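Local coordinates for exopolyphosphatase-related protein (Archaeoglobus fulgidus, PDB 3LLV), which probably binds a dinucleotide such as NAD(P) through this N-terminal Rossmann domain, and may, as a whole protein, bind nucleic acid, at residues 108-111 / 112-115; 126-129 / 130-134. All coordinates share one frame; numbering follows the deposited sequence.

Interaction 1 and interaction 2 are both local contacts along one helix, between neighbours mostly three to four residues apart, and both lie at the surface; strand 119-122 separates their helices along the chain. Their centres are 23 Å apart and their nearest atoms about 9 Å apart, so they do not touch. Residues 108-115 sit on the short crossover helix 109-114, whose inner side presents a buried phenylalanine to the sheet while its outer side is crowded with carboxylates. Residues 126-134 belong to the long last helix, 123-137, where no touching residue is buried: here a phenylalanine lies exposed beside a valine, and a glutamine meets an aspartate.

Interaction 1: 108-111 / 112-115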
ATOM      1  N   LYS A 108     -14.452   9.989   3.274  1.00  6.98           N
ATOM      2  CA  LYS A 108     -14.203   8.602   3.688  1.00  7.04           C
ATOM      3  C   LYS A 108     -13.059   8.439   4.670  1.00  7.34           C
ATOM      4  O   LYS A 108     -12.829   7.334   5.152  1.00  6.51           O
ATOM      5  CB  LYS A 108     -14.004   7.697   2.453  1.00  6.62           C
ATOM      6  CG  LYS A 108     -15.249   7.655   1.551  1.00  6.66           C
ATOM      7  CD  LYS A 108     -15.126   6.663   0.410  1.00  7.15           C
ATOM      8  CE  LYS A 108     -16.420   6.718  -0.433  1.00  5.24           C
ATOM      9  NZ  LYS A 108     -16.469   5.750  -1.562  1.00  5.39           N
ATOM     10  N   LYS A 109     -12.356   9.523   5.007  1.00  7.86           N
ATOM     11  CA  LYS A 109     -11.175   9.408   5.868  1.00  8.11           C
ATOM     12  C   LYS A 109     -11.529   8.726   7.205  1.00  8.68           C
ATOM     13  O   LYS A 109     -10.835   7.803   7.649  1.00  8.21           O
ATOM     14  CB  LYS A 109     -10.491  10.776   6.082  1.00  8.44           C
ATOM     15  CG  LYS A 109      -9.196  10.709   6.884  1.00 10.17           C
ATOM     16  CD  LYS A 109      -8.569  12.092   7.056  1.00 12.18           C
ATOM     17  CE  LYS A 109      -7.508  12.111   8.155  1.00 15.36           C
ATOM     18  NZ  LYS A 109      -6.952  13.470   8.419  1.00 15.55           N
ATOM     19  N   GLU A 110     -12.613   9.182   7.825  1.00  8.90           N
ATOM     20  CA  GLU A 110     -12.996   8.709   9.154  1.00  9.79           C
ATOM     21  C   GLU A 110     -13.270   7.211   9.181  1.00  9.77           C
ATOM     22  O   GLU A 110     -12.800   6.514  10.084  1.00  8.77           O
ATOM     23  CB  GLU A 110     -14.203   9.476   9.698  1.00 10.05           C
ATOM     24  CG  GLU A 110     -14.604   9.064  11.130  1.00 13.78           C
ATOM     25  CD  GLU A 110     -13.480   9.238  12.165  1.00 19.13           C
ATOM     26  OE1 GLU A 110     -12.526  10.015  11.916  1.00 21.60           O
ATOM     27  OE2 GLU A 110     -13.559   8.600  13.247  1.00 21.18           O
ATOM     28  N   GLU A 111     -14.012   6.718   8.188  1.00 10.65           N
ATOM     29  CA  GLU A 111     -14.286   5.279   8.128  1.00 11.55           C
ATOM     30  C   GLU A 111     -13.016   4.435   7.965  1.00 11.88           C
ATOM     31  O   GLU A 111     -12.945   3.326   8.504  1.00 12.11           O
ATOM     32  CB  GLU A 111     -15.346   4.928   7.086  1.00 12.09           C
ATOM     33  CG  GLU A 111     -14.883   4.972   5.657  1.00 12.54           C
ATOM     34  CD  GLU A 111     -15.974   4.561   4.666  1.00 14.69           C
ATOM     35  OE1 GLU A 111     -15.728   4.680   3.451  1.00 16.16           O
ATOM     36  OE2 GLU A 111     -17.067   4.121   5.087  1.00 16.42           O
ATOM     37  N   PHE A 112     -12.004   4.963   7.264  1.00 12.07           N
ATOM     38  CA  PHE A 112     -10.730   4.253   7.170  1.00 11.74           C
ATOM     39  C   PHE A 112     -10.010   4.247   8.524  1.00 11.87           C
ATOM     40  O   PHE A 112      -9.449   3.220   8.938  1.00 12.46           O
ATOM     41  CB  PHE A 112      -9.854   4.827   6.052  1.00 11.32           C
ATOM     42  CG  PHE A 112     -10.209   4.302   4.684  1.00 10.24           C
ATOM     43  CD1 PHE A 112      -9.525   3.203   4.149  1.00  9.88           C
ATOM     44  CD2 PHE A 112     -11.246   4.866   3.963  1.00 11.82           C
ATOM     45  CE1 PHE A 112      -9.867   2.709   2.911  1.00  8.79           C
ATOM     46  CE2 PHE A 112     -11.596   4.385   2.717  1.00 10.33           C
ATOM     47  CZ  PHE A 112     -10.899   3.287   2.184  1.00 10.12           C
ATOM     48  N   GLU A 113     -10.055   5.372   9.221  1.00 11.43           N
ATOM     49  CA  GLU A 113      -9.484   5.429  10.563  1.00 12.03           C
ATOM     50  C   GLU A 113     -10.199   4.449  11.491  1.00 11.31           C
ATOM     51  O   GLU A 113      -9.547   3.671  12.189  1.00 12.04           O
ATOM     52  CB  GLU A 113      -9.464   6.880  11.094  1.00 11.69           C
ATOM     53  CG  GLU A 113      -8.523   7.729  10.212  1.00 15.74           C
ATOM     54  CD  GLU A 113      -8.330   9.131  10.700  1.00 21.85           C
ATOM     55  OE1 GLU A 113      -9.155   9.599  11.508  1.00 26.10           O
ATOM     56  OE2 GLU A 113      -7.347   9.769  10.260  1.00 22.74           O
ATOM     57  N   GLU A 114     -11.535   4.439  11.439  1.00 11.88           N
ATOM     58  CA  GLU A 114     -12.349   3.523  12.258  1.00 12.42           C
ATOM     59  C   GLU A 114     -12.071   2.044  11.960  1.00 11.88           C
ATOM     60  O   GLU A 114     -12.135   1.183  12.863  1.00 12.55           O
ATOM     61  CB  GLU A 114     -13.833   3.843  12.081  1.00 12.93           C
ATOM     62  CG  GLU A 114     -14.224   5.172  12.718  1.00 16.72           C
ATOM     63  CD  GLU A 114     -15.646   5.642  12.365  1.00 21.65           C
ATOM     64  OE1 GLU A 114     -16.137   6.565  13.049  1.00 22.52           O
ATOM     65  OE2 GLU A 114     -16.258   5.118  11.400  1.00 24.60           O
ATOM     66  N   ALA A 115     -11.770   1.760  10.698  1.00 11.26           N
ATOM     67  CA  ALA A 115     -11.438   0.389  10.274  1.00 10.69           C
ATOM     68  C   ALA A 115      -9.982  -0.012  10.540  1.00 11.11           C
ATOM     69  O   ALA A 115      -9.577  -1.134  10.206  1.00 11.65           O
ATOM     70  CB  ALA A 115     -11.805   0.195   8.803  1.00 10.95           C
TER
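Glu110 O takes the shortest bond of this stretch of helix, from Glu114 N at 2.8 Å with an N-H...O angle of 165°. The same rung is repeated from Glu113 N to Lys109 O and from Ala115 N to Glu111 O, the last more bent at 141°. At the first rung Lys108 O has a second neighbour: it accepts the longer bond from Phe112 N and also lies 3.2 Å from Phe112 CD2, at the ring's edge and in its plane. Lys108 CB approaches the same ring at CE2, while the extended lysine chain carries NZ off to a salt bridge with Glu82. Helix 109-114 is the crossover of the beta-alpha-beta unit between parallel strands 99-103 and 119-122 of the Rossmann fold; Phe112 is buried, packing on Val101, Val103 and Val120 and on Leu85 of helix 81-94. Away from the ring the side chains are charged, though Lys109 and Glu113 still brush Val120. With CG opposite the backbone N (chi1 -176°), Lys109 runs extended past Glu113, and its CE comes within 3.2 Å of Glu113 OE2. Lys109 NZ stays 4.2 Å from that oxygen, too far for a salt bridge. Glu110, bent at chi2, swings its carboxylate between two others: its OE1 lies 3.4 Å from Glu113 OE1, and its OE2 lies 3.3 Å from Glu114 OE1. Each pair of carboxylate planes is turned nearly perpendicular, and the gathered negative charge would probably raise the proton affinity of these acids. A leucine in place of Glu113 would probably leave the Lys109 ammonium without its nearby opposite charge. Glu111 CG leans obliquely on the Phe112 ring, 4.0 Å from Phe112 CD2.

Interaction 2: 126-129 / 130-134; sequences AVKQ and AFMDK
Val127 and Phe131 make the apolar contact of this stretch of helix, their side chains lying alongside one another and pointing the same way. Val127 CG1 is 3.7 Å from Phe131 CE2, the methyl sitting equally close to CD2. CG1 is brought there by a first torsion of 167°, which sets it opposite the backbone N and beside the carbonyl carbon, on the side of the next turn. The ring also borders the backbone: Val127 O lies in its plane at the edge, 3.3 Å from Phe131 CD2.

Backbone hydrogen bonds carry the polar part. Val127 O receives Phe131 N at 3.0 Å with an almost straight N-H...O angle of 175°, and three more rungs join Ala130 to Ala126, Met132 to Lys128 and Asp133 to Gln129, as in a regular alpha helix. Gln129 O accepts the shortest of these, 2.8 Å from Asp133 N. The carboxylate of Asp133 comes up beyond the oxygen end of this carbonyl, with CG 3.2 Å from Gln129 O. Selenomethionine Met132 touches the preceding turn through its stem, CG lying 3.3 Å from Lys128 O, before bends at chi2 and chi3 carry its selenium away.

Two polar side chains also approach without bonding. Gln129 bends at chi2, bringing OE1 3.5 Å from Asp133 OD1; both are acceptors, so the approach is not a hydrogen bond, and the amide and carboxylate planes stand 65° apart. Lys128 NZ has a long, weak ion pair with Asp125, one turn back.

The segment lies wholly on helix 123-137, the last of the modelled chain, which follows directly on strand 119-122, an outermost strand of the parallel Rossmann sheet. Here the helix runs at the surface, with none of the touching residues buried and nearly all exposed.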
ATOM      1  N   ALA A 126      -2.091  15.015  -0.653  1.00  9.84           N
ATOM      2  CA  ALA A 126      -0.826  14.698  -1.313  1.00  8.92           C
ATOM      3  C   ALA A 126      -0.574  15.616  -2.518  1.00  8.94           C
ATOM      4  O   ALA A 126       0.523  16.148  -2.713  1.00  7.43           O
ATOM      5  CB  ALA A 126      -0.813  13.208  -1.719  1.00  8.73           C
ATOM      6  N   VAL A 127      -1.628  15.844  -3.290  1.00  8.87           N
ATOM      7  CA  VAL A 127      -1.549  16.715  -4.468  1.00  8.90           C
ATOM      8  C   VAL A 127      -1.315  18.166  -4.023  1.00  8.74           C
ATOM      9  O   VAL A 127      -0.449  18.868  -4.555  1.00  7.94           O
ATOM     10  CB  VAL A 127      -2.805  16.574  -5.337  1.00  8.41           C
ATOM     11  CG1 VAL A 127      -2.890  17.702  -6.387  1.00  7.91           C
ATOM     12  CG2 VAL A 127      -2.769  15.201  -6.070  1.00  7.08           C
ATOM     13  N   LYS A 128      -2.092  18.618  -3.034  1.00  9.46           N
ATOM     14  CA  LYS A 128      -1.908  19.971  -2.512  1.00  9.24           C
ATOM     15  C   LYS A 128      -0.448  20.174  -2.077  1.00  8.86           C
ATOM     16  O   LYS A 128       0.163  21.161  -2.453  1.00  8.99           O
ATOM     17  CB  LYS A 128      -2.856  20.202  -1.338  1.00  8.36           C
ATOM     18  CG  LYS A 128      -2.713  21.545  -0.605  1.00 10.58           C
ATOM     19  CD  LYS A 128      -3.608  21.567   0.641  1.00 13.86           C
ATOM     20  CE  LYS A 128      -2.986  20.805   1.809  1.00 14.14           C
ATOM     21  NZ  LYS A 128      -3.952  20.580   2.890  1.00 16.48           N
ATOM     22  N   GLN A 129       0.112  19.240  -1.302  1.00  9.29           N
ATOM     23  CA  GLN A 129       1.471  19.422  -0.794  1.00 10.52           C
ATOM     24  C   GLN A 129       2.496  19.453  -1.921  1.00 10.29           C
ATOM     25  O   GLN A 129       3.458  20.219  -1.875  1.00 10.53           O
ATOM     26  CB  GLN A 129       1.842  18.375   0.280  1.00 10.77           C
ATOM     27  CG  GLN A 129       1.609  18.904   1.708  1.00 15.18           C
ATOM     28  CD  GLN A 129       2.206  20.312   1.934  1.00 19.98           C
ATOM     29  OE1 GLN A 129       3.392  20.562   1.655  1.00 21.96           O
ATOM     30  NE2 GLN A 129       1.370  21.241   2.403  1.00 19.88           N
ATOM     31  N   ALA A 130       2.259  18.655  -2.957  1.00  9.59           N
ATOM     32  CA  ALA A 130       3.138  18.653  -4.126  1.00  9.56           C
ATOM     33  C   ALA A 130       3.144  20.015  -4.829  1.00  9.07           C
ATOM     34  O   ALA A 130       4.223  20.548  -5.161  1.00 10.50           O
ATOM     35  CB  ALA A 130       2.774  17.500  -5.093  1.00  9.03           C
ATOM     36  N   PHE A 131       1.952  20.577  -5.043  1.00  9.88           N
ATOM     37  CA  PHE A 131       1.822  21.953  -5.559  1.00  9.58           C
ATOM     38  C   PHE A 131       2.548  22.941  -4.665  1.00 10.75           C
ATOM     39  O   PHE A 131       3.325  23.780  -5.158  1.00 10.47           O
ATOM     40  CB  PHE A 131       0.351  22.360  -5.698  1.00  9.51           C
ATOM     41  CG  PHE A 131      -0.282  21.985  -7.032  1.00  7.71           C
ATOM     42  CD1 PHE A 131      -0.325  22.899  -8.085  1.00  7.78           C
ATOM     43  CD2 PHE A 131      -0.843  20.728  -7.231  1.00 10.54           C
ATOM     44  CE1 PHE A 131      -0.919  22.564  -9.322  1.00  7.64           C
ATOM     45  CE2 PHE A 131      -1.426  20.390  -8.480  1.00  9.25           C
ATOM     46  CZ  PHE A 131      -1.471  21.325  -9.512  1.00  7.89           C
HETATM   47  N   MSE A 132       2.307  22.854  -3.353  1.00 10.76           N
HETATM   48  CA  MSE A 132       2.942  23.786  -2.416  1.00 11.53           C
HETATM   49  C   MSE A 132       4.463  23.716  -2.457  1.00 11.01           C
HETATM   50  O   MSE A 132       5.122  24.753  -2.410  1.00 11.21           O
HETATM   51  CB  MSE A 132       2.436  23.582  -0.984  1.00 11.76           C
HETATM   52  CG  MSE A 132       0.984  23.929  -0.814  1.00 13.23           C
HETATM   53 SE   MSE A 132       0.557  25.828  -1.178  1.00 25.70          SE
HETATM   54  CE  MSE A 132       1.613  26.725   0.217  1.00 20.59           C
ATOM     55  N   ASP A 133       5.010  22.499  -2.531  1.00 11.40           N
ATOM     56  CA  ASP A 133       6.455  22.312  -2.572  1.00 12.01           C
ATOM     57  C   ASP A 133       7.058  22.991  -3.800  1.00 12.33           C
ATOM     58  O   ASP A 133       8.108  23.645  -3.709  1.00 12.09           O
ATOM     59  CB  ASP A 133       6.835  20.827  -2.579  1.00 12.55           C
ATOM     60  CG  ASP A 133       6.597  20.135  -1.238  1.00 13.56           C
ATOM     61  OD1 ASP A 133       6.368  20.806  -0.202  1.00 13.93           O
ATOM     62  OD2 ASP A 133       6.640  18.888  -1.231  1.00 14.30           O
ATOM     63  N   LYS A 134       6.406  22.822  -4.947  1.00 11.54           N
ATOM     64  CA  LYS A 134       6.831  23.500  -6.175  1.00 12.12           C
ATOM     65  C   LYS A 134       6.712  25.040  -6.082  1.00 12.24           C
ATOM     66  O   LYS A 134       7.643  25.764  -6.468  1.00 12.67           O
ATOM     67  CB  LYS A 134       6.111  22.907  -7.396  1.00 11.90           C
ATOM     68  CG  LYS A 134       6.562  21.474  -7.693  1.00 12.64           C
ATOM     69  CD  LYS A 134       5.872  20.847  -8.902  1.00 13.64           C
ATOM     70  CE  LYS A 134       6.634  19.599  -9.402  1.00 15.70           C
ATOM     71  NZ  LYS A 134       6.522  18.434  -8.469  1.00 14.40           N
TER